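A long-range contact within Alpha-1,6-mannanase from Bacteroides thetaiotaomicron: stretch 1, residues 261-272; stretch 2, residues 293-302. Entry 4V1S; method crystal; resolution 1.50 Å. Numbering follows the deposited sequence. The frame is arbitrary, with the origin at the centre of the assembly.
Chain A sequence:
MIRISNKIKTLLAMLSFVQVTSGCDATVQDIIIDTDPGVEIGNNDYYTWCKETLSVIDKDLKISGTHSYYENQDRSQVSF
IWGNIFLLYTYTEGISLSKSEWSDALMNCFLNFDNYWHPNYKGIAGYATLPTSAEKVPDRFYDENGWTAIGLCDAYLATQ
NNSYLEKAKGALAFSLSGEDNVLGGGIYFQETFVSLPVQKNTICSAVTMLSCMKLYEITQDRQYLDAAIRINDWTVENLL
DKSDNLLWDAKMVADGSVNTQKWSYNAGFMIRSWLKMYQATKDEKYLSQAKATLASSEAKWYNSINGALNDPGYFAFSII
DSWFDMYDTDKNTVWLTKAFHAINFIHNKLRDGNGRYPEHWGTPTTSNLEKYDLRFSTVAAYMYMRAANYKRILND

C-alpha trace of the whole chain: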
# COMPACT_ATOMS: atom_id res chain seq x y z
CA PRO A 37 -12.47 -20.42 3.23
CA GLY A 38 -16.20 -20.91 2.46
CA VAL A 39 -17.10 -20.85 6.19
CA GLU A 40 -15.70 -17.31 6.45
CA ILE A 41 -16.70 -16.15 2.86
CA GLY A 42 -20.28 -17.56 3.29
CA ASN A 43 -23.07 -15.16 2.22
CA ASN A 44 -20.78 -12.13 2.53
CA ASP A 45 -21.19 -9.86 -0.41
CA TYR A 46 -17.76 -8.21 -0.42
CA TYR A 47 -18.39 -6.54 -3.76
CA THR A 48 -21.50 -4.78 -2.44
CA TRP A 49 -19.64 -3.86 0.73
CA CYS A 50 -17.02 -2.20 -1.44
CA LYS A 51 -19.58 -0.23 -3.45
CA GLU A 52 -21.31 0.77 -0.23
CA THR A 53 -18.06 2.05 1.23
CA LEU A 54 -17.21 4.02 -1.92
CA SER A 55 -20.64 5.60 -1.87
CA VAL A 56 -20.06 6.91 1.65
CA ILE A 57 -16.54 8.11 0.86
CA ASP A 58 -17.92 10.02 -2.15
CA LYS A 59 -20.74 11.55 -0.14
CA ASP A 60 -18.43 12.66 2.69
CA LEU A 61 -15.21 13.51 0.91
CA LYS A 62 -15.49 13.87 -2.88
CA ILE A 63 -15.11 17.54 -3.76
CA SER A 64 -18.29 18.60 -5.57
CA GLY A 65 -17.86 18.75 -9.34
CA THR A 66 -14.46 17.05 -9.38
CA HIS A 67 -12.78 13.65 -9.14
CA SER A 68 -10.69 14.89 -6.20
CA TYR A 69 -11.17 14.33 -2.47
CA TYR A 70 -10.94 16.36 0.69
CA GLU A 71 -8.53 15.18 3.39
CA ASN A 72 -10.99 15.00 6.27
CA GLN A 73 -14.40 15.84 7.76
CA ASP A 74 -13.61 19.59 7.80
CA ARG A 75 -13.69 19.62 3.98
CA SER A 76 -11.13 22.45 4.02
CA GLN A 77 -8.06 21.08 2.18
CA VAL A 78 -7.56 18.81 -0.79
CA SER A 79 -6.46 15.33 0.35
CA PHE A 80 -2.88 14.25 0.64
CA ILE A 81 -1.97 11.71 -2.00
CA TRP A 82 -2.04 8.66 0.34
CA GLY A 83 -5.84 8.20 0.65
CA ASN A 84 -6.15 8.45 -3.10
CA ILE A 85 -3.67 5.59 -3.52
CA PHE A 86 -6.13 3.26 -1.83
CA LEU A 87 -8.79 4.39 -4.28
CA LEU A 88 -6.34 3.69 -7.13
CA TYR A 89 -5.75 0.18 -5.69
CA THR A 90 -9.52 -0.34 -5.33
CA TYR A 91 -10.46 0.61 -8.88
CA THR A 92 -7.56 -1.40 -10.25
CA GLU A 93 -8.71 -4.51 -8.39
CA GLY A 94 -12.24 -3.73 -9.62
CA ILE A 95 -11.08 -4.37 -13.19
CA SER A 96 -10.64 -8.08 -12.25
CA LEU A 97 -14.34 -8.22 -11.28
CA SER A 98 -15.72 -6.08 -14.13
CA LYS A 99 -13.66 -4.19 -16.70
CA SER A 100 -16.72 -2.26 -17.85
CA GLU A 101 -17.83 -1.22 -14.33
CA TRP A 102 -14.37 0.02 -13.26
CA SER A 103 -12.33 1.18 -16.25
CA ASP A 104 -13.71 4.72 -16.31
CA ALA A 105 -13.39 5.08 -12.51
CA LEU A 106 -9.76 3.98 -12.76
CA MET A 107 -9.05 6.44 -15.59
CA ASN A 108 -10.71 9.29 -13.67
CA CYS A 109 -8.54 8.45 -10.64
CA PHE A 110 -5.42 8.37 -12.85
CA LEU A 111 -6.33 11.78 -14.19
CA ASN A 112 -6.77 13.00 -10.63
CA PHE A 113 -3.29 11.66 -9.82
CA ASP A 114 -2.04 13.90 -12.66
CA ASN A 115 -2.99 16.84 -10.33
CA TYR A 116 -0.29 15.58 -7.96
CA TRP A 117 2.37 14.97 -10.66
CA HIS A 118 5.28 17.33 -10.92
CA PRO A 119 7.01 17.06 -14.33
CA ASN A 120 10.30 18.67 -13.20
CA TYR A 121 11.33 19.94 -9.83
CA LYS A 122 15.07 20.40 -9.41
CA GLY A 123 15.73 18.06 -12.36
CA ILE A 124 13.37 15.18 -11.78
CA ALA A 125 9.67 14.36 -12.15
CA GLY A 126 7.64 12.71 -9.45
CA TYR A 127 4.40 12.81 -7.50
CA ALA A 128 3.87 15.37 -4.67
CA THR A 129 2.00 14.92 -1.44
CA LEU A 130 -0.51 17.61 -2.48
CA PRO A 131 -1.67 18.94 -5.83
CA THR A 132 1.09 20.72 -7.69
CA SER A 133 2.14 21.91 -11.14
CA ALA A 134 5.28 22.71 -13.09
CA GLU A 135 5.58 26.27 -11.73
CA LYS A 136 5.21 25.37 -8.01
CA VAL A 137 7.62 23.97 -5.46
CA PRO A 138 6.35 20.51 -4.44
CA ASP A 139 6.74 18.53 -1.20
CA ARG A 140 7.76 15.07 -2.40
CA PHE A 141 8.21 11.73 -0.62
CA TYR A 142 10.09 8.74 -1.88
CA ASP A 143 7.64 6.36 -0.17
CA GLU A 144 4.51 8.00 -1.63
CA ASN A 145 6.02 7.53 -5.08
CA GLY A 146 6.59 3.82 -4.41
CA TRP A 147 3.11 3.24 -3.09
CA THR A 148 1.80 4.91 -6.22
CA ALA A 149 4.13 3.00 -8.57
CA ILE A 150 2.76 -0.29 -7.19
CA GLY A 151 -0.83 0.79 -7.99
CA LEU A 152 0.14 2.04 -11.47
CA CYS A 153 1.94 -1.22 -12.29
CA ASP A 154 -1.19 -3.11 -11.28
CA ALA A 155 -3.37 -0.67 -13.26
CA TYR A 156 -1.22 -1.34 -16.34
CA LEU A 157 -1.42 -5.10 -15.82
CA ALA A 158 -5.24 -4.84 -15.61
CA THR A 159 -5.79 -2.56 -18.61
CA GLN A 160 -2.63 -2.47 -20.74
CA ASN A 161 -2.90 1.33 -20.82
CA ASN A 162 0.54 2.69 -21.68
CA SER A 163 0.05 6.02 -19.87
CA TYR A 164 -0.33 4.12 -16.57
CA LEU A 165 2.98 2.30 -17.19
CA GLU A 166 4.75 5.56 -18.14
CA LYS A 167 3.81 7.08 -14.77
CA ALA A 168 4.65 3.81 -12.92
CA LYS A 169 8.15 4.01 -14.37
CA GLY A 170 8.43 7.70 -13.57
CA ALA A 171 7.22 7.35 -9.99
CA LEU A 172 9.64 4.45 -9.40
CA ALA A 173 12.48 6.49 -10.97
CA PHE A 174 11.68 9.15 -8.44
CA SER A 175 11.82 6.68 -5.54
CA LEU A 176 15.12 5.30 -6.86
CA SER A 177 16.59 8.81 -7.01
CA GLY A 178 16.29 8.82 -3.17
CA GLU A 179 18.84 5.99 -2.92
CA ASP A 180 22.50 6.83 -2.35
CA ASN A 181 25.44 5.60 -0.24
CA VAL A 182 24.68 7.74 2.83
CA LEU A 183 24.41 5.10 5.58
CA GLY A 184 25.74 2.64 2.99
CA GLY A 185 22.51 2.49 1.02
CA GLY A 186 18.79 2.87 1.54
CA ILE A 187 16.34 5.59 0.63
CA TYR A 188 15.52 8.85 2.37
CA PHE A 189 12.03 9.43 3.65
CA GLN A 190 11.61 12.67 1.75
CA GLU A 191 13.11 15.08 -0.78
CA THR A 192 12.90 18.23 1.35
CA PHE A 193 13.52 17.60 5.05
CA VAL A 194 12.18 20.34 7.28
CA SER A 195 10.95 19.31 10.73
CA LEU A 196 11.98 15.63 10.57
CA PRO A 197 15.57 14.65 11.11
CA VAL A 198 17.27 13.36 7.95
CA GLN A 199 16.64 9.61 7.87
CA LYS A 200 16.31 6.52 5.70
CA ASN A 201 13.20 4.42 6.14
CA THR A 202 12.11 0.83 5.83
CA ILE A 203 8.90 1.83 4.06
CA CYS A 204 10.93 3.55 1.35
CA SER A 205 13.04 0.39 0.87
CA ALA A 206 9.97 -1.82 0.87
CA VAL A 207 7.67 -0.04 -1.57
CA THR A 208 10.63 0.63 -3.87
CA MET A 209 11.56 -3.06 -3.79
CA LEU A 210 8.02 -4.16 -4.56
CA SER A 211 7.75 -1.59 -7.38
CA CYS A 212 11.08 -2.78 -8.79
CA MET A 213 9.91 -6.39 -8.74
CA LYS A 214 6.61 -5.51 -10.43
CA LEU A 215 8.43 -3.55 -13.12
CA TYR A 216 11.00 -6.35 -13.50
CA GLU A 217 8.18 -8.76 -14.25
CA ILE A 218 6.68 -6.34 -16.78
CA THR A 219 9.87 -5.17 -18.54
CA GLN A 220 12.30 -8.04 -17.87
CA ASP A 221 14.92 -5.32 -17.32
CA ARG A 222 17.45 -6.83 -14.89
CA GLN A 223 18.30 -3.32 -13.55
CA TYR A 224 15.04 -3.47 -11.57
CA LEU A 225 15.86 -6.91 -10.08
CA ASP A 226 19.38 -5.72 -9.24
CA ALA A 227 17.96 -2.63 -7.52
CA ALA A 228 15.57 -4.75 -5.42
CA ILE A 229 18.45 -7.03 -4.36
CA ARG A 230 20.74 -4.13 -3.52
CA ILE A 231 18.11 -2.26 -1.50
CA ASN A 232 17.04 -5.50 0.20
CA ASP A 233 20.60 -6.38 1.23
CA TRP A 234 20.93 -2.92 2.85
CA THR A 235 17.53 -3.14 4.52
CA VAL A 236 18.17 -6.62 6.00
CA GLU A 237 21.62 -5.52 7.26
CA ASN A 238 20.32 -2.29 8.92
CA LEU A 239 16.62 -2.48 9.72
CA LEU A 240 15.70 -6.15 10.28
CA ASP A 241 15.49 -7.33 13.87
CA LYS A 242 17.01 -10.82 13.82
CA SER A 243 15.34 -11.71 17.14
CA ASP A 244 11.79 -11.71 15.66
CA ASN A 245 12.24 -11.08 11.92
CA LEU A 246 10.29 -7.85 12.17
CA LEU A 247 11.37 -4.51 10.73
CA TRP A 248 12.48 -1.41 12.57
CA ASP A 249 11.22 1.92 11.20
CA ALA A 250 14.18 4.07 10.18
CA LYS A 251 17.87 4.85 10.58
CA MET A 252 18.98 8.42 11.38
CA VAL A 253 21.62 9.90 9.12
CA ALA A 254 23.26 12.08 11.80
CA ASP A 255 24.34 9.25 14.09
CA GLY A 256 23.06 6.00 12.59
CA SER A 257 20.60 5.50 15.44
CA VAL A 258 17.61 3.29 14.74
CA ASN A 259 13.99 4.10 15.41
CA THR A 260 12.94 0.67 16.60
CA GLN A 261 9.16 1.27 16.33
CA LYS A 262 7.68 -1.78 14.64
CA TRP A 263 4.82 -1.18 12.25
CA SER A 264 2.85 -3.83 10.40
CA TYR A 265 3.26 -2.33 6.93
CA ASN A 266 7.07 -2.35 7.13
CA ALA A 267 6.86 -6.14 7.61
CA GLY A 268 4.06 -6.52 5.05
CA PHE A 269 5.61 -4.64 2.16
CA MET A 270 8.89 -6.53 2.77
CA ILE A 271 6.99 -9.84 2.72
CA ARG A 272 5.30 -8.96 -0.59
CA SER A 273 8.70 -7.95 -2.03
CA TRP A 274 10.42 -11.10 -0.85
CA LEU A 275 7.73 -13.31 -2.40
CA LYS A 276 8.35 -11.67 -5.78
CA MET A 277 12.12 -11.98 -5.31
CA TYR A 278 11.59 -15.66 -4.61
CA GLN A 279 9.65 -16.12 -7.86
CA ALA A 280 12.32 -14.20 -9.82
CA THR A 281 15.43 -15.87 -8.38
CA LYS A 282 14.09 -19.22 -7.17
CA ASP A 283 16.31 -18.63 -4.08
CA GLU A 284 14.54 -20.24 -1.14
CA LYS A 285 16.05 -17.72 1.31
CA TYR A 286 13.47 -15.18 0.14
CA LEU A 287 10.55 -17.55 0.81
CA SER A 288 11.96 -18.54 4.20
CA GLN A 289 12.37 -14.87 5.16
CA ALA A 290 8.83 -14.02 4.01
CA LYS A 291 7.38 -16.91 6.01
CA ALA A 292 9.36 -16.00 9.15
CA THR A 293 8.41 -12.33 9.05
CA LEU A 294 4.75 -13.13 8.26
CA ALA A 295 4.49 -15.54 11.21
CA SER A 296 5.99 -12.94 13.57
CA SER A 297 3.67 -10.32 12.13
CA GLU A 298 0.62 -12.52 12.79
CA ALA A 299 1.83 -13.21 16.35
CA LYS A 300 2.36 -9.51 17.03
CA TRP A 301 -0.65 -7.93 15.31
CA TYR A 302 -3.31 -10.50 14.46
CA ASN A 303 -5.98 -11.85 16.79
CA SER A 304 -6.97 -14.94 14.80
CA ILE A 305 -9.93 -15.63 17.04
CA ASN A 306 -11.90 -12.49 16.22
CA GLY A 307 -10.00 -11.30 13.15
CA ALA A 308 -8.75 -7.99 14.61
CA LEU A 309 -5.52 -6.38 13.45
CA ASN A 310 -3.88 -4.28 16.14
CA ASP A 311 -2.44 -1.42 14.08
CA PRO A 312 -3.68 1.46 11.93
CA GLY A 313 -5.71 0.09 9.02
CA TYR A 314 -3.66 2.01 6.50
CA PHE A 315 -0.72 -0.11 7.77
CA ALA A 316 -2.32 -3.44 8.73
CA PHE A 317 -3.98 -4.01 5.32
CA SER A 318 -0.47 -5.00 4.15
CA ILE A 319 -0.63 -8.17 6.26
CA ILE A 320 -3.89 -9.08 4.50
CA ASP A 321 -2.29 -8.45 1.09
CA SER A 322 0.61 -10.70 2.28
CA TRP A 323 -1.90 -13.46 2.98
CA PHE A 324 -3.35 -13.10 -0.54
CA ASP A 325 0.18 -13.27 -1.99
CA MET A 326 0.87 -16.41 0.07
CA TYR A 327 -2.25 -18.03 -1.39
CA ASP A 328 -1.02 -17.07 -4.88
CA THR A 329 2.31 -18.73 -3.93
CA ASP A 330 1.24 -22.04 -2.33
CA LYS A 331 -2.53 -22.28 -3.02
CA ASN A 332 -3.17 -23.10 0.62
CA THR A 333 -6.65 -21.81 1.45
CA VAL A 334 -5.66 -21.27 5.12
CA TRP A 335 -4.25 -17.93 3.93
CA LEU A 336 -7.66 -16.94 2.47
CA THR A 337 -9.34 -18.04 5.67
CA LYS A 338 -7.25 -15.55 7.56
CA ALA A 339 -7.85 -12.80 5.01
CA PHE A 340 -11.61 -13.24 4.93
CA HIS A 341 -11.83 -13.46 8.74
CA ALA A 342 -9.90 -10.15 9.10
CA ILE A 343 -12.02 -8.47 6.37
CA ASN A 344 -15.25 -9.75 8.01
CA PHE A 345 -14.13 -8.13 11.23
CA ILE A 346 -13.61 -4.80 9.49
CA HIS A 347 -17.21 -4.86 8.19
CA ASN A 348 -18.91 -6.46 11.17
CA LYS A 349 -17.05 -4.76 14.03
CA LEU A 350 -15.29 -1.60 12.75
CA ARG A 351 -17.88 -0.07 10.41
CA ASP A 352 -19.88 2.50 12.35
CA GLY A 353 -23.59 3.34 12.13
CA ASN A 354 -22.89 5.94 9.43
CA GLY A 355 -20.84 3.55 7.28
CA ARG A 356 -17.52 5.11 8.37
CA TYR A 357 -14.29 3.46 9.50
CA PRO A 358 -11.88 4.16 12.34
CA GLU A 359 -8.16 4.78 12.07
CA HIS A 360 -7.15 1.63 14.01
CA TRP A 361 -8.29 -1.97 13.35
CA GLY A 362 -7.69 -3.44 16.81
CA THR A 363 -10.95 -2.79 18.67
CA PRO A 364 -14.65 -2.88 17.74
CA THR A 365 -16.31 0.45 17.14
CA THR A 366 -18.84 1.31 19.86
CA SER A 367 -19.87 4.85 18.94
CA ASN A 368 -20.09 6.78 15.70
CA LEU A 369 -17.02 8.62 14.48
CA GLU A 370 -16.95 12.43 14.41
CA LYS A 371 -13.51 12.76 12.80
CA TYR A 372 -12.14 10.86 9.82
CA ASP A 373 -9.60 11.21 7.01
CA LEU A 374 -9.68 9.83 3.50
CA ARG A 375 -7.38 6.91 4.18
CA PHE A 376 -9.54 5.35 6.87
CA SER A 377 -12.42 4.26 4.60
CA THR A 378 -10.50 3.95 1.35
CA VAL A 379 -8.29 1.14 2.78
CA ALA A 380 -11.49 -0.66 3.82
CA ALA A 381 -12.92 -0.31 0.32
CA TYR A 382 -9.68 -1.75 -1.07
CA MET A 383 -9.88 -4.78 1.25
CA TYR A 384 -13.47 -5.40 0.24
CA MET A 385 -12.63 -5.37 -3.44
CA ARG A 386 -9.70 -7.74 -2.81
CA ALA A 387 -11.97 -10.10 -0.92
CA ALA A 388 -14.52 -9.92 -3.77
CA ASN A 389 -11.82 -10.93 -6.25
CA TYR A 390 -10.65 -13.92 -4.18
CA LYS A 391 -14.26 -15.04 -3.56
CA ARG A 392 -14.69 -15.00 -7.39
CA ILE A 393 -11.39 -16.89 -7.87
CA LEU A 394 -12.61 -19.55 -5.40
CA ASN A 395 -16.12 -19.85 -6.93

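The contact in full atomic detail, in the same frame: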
# COMPACT_ATOMS: atom_id res chain seq x y z
N GLN A 261 10.61 1.47 16.47
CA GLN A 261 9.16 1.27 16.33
C GLN A 261 8.86 0.27 15.23
O GLN A 261 9.31 0.42 14.10
CB GLN A 261 8.44 2.57 16.03
CG GLN A 261 6.95 2.43 15.75
CD GLN A 261 6.15 2.03 16.98
OE1 GLN A 261 6.41 2.52 18.10
NE2 GLN A 261 5.14 1.16 16.79
N LYS A 262 8.10 -0.76 15.59
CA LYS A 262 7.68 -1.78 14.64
C LYS A 262 6.26 -1.52 14.18
O LYS A 262 5.34 -1.49 14.99
CB LYS A 262 7.78 -3.16 15.27
CG LYS A 262 9.24 -3.59 15.37
CD LYS A 262 9.46 -4.84 16.17
CE LYS A 262 10.95 -5.13 16.21
NZ LYS A 262 11.27 -6.16 17.24
N TRP A 263 6.11 -1.38 12.87
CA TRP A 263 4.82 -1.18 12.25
C TRP A 263 4.54 -2.34 11.31
O TRP A 263 5.42 -2.79 10.57
CB TRP A 263 4.79 0.11 11.40
CG TRP A 263 4.92 1.36 12.21
CD1 TRP A 263 5.89 2.26 12.11
CD2 TRP A 263 3.99 1.86 13.18
NE1 TRP A 263 5.69 3.29 13.00
CE2 TRP A 263 4.50 3.07 13.67
CE3 TRP A 263 2.77 1.39 13.70
CZ2 TRP A 263 3.84 3.83 14.64
CZ3 TRP A 263 2.11 2.12 14.66
CH2 TRP A 263 2.65 3.35 15.12
N SER A 264 3.27 -2.71 11.24
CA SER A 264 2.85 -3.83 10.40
C SER A 264 3.21 -3.69 8.92
O SER A 264 3.65 -4.67 8.32
CB SER A 264 1.34 -4.09 10.56
OG SER A 264 0.58 -2.94 10.23
N TYR A 265 3.04 -2.50 8.34
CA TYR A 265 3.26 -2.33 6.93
C TYR A 265 4.73 -2.41 6.51
O TYR A 265 5.04 -2.72 5.37
CB TYR A 265 2.61 -1.06 6.40
CG TYR A 265 3.33 0.26 6.63
CD1 TYR A 265 4.04 0.55 7.82
CD2 TYR A 265 3.27 1.25 5.66
CE1 TYR A 265 4.67 1.77 8.02
CE2 TYR A 265 3.90 2.47 5.83
CZ TYR A 265 4.60 2.74 7.01
OH TYR A 265 5.22 3.94 7.16
N ASN A 266 5.64 -2.17 7.44
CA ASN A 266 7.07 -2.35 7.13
C ASN A 266 7.41 -3.84 6.99
O ASN A 266 8.14 -4.23 6.10
CB ASN A 266 7.93 -1.65 8.17
CG ASN A 266 8.05 -0.18 7.89
OD1 ASN A 266 8.00 0.24 6.72
ND2 ASN A 266 8.16 0.60 8.93
N ALA A 267 6.81 -4.67 7.84
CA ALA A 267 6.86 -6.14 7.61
C ALA A 267 6.13 -6.54 6.32
O ALA A 267 6.68 -7.26 5.49
CB ALA A 267 6.30 -6.89 8.81
N GLY A 268 4.90 -6.05 6.15
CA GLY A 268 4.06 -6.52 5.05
C GLY A 268 4.63 -6.20 3.68
O GLY A 268 4.66 -7.04 2.81
N PHE A 269 5.06 -4.96 3.46
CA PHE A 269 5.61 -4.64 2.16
C PHE A 269 6.94 -5.37 1.90
O PHE A 269 7.22 -5.68 0.76
CB PHE A 269 5.80 -3.14 1.95
CG PHE A 269 4.53 -2.40 1.55
CD1 PHE A 269 4.04 -2.52 0.25
CD2 PHE A 269 3.91 -1.51 2.41
CE1 PHE A 269 2.93 -1.82 -0.15
CE2 PHE A 269 2.80 -0.80 2.00
CZ PHE A 269 2.32 -0.96 0.72
N MET A 270 7.72 -5.68 2.94
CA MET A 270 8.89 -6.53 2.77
C MET A 270 8.51 -7.97 2.39
O MET A 270 9.09 -8.53 1.48
CB MET A 270 9.83 -6.51 3.98
CG MET A 270 10.52 -5.16 4.24
SD MET A 270 11.60 -4.55 2.92
CE MET A 270 12.97 -5.67 3.17
N ILE A 271 7.49 -8.51 3.04
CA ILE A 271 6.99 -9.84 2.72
C ILE A 271 6.58 -9.89 1.23
O ILE A 271 6.97 -10.80 0.49
CB ILE A 271 5.83 -10.25 3.65
CG1 ILE A 271 6.33 -10.47 5.07
CG2 ILE A 271 5.14 -11.50 3.13
CD1 ILE A 271 5.20 -10.34 6.09
N ARG A 272 5.76 -8.93 0.79
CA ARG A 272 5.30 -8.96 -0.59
C ARG A 272 6.50 -8.90 -1.55
O ARG A 272 6.54 -9.60 -2.59
CB ARG A 272 4.35 -7.80 -0.86
CG ARG A 272 3.10 -7.83 -0.01
CD ARG A 272 2.02 -6.93 -0.58
NE ARG A 272 1.49 -7.58 -1.77
CZ ARG A 272 0.84 -7.00 -2.77
NH1 ARG A 272 0.59 -5.69 -2.77
NH2 ARG A 272 0.44 -7.76 -3.79
N THR A 293 8.93 -13.65 8.74
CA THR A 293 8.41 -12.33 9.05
C THR A 293 6.86 -12.31 9.12
O THR A 293 6.30 -11.68 10.01
CB THR A 293 8.93 -11.31 8.04
OG1 THR A 293 10.36 -11.25 8.14
CG2 THR A 293 8.32 -9.92 8.22
N LEU A 294 6.21 -13.04 8.23
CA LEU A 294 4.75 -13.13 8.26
C LEU A 294 4.26 -13.83 9.55
O LEU A 294 3.33 -13.35 10.19
CB LEU A 294 4.22 -13.81 7.02
CG LEU A 294 2.72 -13.92 6.92
CD1 LEU A 294 2.00 -12.58 6.94
CD2 LEU A 294 2.40 -14.69 5.66
N ALA A 295 4.89 -14.89 9.98
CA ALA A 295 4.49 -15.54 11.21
C ALA A 295 4.64 -14.60 12.41
O ALA A 295 3.76 -14.55 13.27
CB ALA A 295 5.29 -16.83 11.43
N SER A 296 5.76 -13.89 12.48
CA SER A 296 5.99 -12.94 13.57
C SER A 296 5.03 -11.76 13.51
O SER A 296 4.63 -11.20 14.55
CB SER A 296 7.41 -12.45 13.55
OG SER A 296 8.30 -13.49 13.95
N SER A 297 4.63 -11.39 12.31
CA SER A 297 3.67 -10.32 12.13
C SER A 297 2.27 -10.76 12.59
O SER A 297 1.57 -10.00 13.28
CB SER A 297 3.59 -9.90 10.66
OG SER A 297 4.84 -9.35 10.20
N GLU A 298 1.88 -11.98 12.26
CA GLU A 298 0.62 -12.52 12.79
C GLU A 298 0.65 -12.57 14.33
O GLU A 298 -0.29 -12.14 15.00
CB GLU A 298 0.35 -13.93 12.25
CG GLU A 298 0.12 -13.99 10.76
CD GLU A 298 -0.22 -15.37 10.28
OE1 GLU A 298 -0.62 -16.22 11.12
OE2 GLU A 298 -0.12 -15.62 9.06
N ALA A 299 1.74 -13.10 14.90
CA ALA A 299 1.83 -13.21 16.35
C ALA A 299 1.72 -11.84 17.00
O ALA A 299 1.09 -11.70 18.03
CB ALA A 299 3.12 -13.88 16.75
N LYS A 300 2.35 -10.83 16.40
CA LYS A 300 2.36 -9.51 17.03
C LYS A 300 1.01 -8.78 16.88
O LYS A 300 0.51 -8.18 17.84
CB LYS A 300 3.47 -8.64 16.48
CG LYS A 300 3.53 -7.26 17.11
CD LYS A 300 4.80 -6.51 16.74
CE LYS A 300 4.80 -5.11 17.32
NZ LYS A 300 5.08 -5.11 18.78
N TRP A 301 0.44 -8.82 15.68
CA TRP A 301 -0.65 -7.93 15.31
C TRP A 301 -2.00 -8.57 15.08
O TRP A 301 -3.00 -7.85 15.10
CB TRP A 301 -0.29 -7.09 14.08
CG TRP A 301 0.81 -6.07 14.30
CD1 TRP A 301 0.75 -4.96 15.07
CD2 TRP A 301 2.13 -6.07 13.70
NE1 TRP A 301 1.93 -4.25 15.00
CE2 TRP A 301 2.80 -4.92 14.18
CE3 TRP A 301 2.81 -6.94 12.83
CZ2 TRP A 301 4.11 -4.61 13.82
CZ3 TRP A 301 4.13 -6.63 12.48
CH2 TRP A 301 4.76 -5.47 12.98
N TYR A 302 -2.05 -9.88 14.87
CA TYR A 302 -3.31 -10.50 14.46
C TYR A 302 -3.94 -11.31 15.57
O TYR A 302 -3.31 -12.22 16.10
CB TYR A 302 -3.08 -11.39 13.26
CG TYR A 302 -4.34 -12.03 12.69
CD1 TYR A 302 -5.49 -11.25 12.40
CD2 TYR A 302 -4.39 -13.37 12.43
CE1 TYR A 302 -6.61 -11.82 11.84
CE2 TYR A 302 -5.51 -13.96 11.83
CZ TYR A 302 -6.62 -13.20 11.55
OH TYR A 302 -7.78 -13.77 11.02
O HOH W 1 2.68 -1.51 15.74

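Helices 264-272 and 293-301 pack nearly antiparallel, with 153° between their N-to-C directions and 9.7 Å between axes at closest approach. About 399 Å² is buried, counting both sides, and no direct hydrogen bond crosses, so the evidence for association lies in apolar packing, one CH-pi contact and one water.

Thr293 points its CA-to-CB bond toward stretch 1. Its chi1 of -62° (m) brings CG2 to 3.7 Å from Ala267 CB and 3.8 Å from Ile271 CG1, while its hydroxyl is hydrogen-bonded elsewhere in the structure. The small Ala267 accompanies a close backbone approach, 6.5 Å from Ala267 CA to Thr293 CA.

Leu294 leaves CA to CB sideways, yet Ile271, reaching across in the m, t rotamer, sets CD1 3.6 Å from Leu294 CA and 3.7 Å from Leu294 CB. Ile271 thus packs against both backbone and side chain, and it has the largest covered area in stretch 1.

One turn on, Ser297 faces stretch 1, and its OG lies 3.2 Å from Ala267 CB. This is a packing contact; the hydroxyl's polarity is met within its own helix, where Ser297 OG donates to Thr293 O at 2.8 Å.

Lys300 contributes at the exposed margin through its aliphatic chain, with CE 4.1 Å from Lys262 CB.

Trp301, the most extensively covered residue of the contact, closes the walk. Ser264 CA sits 3.6 Å from the centroid of its six-membered ring, 10° off the normal, which supports a CH-pi assignment. Ser264 N lies over the same ring, 3.3 Å from Trp301 CZ2, whereas Lys262 O approaches the ring edge, 3.6 Å from Trp301 CZ2. The indole's polar edge is also satisfied: Trp301 NE1 donates to water 1 at 2.9 Å, and that water's O donates to Lys262 O at 2.8 Å, bridging the stretches.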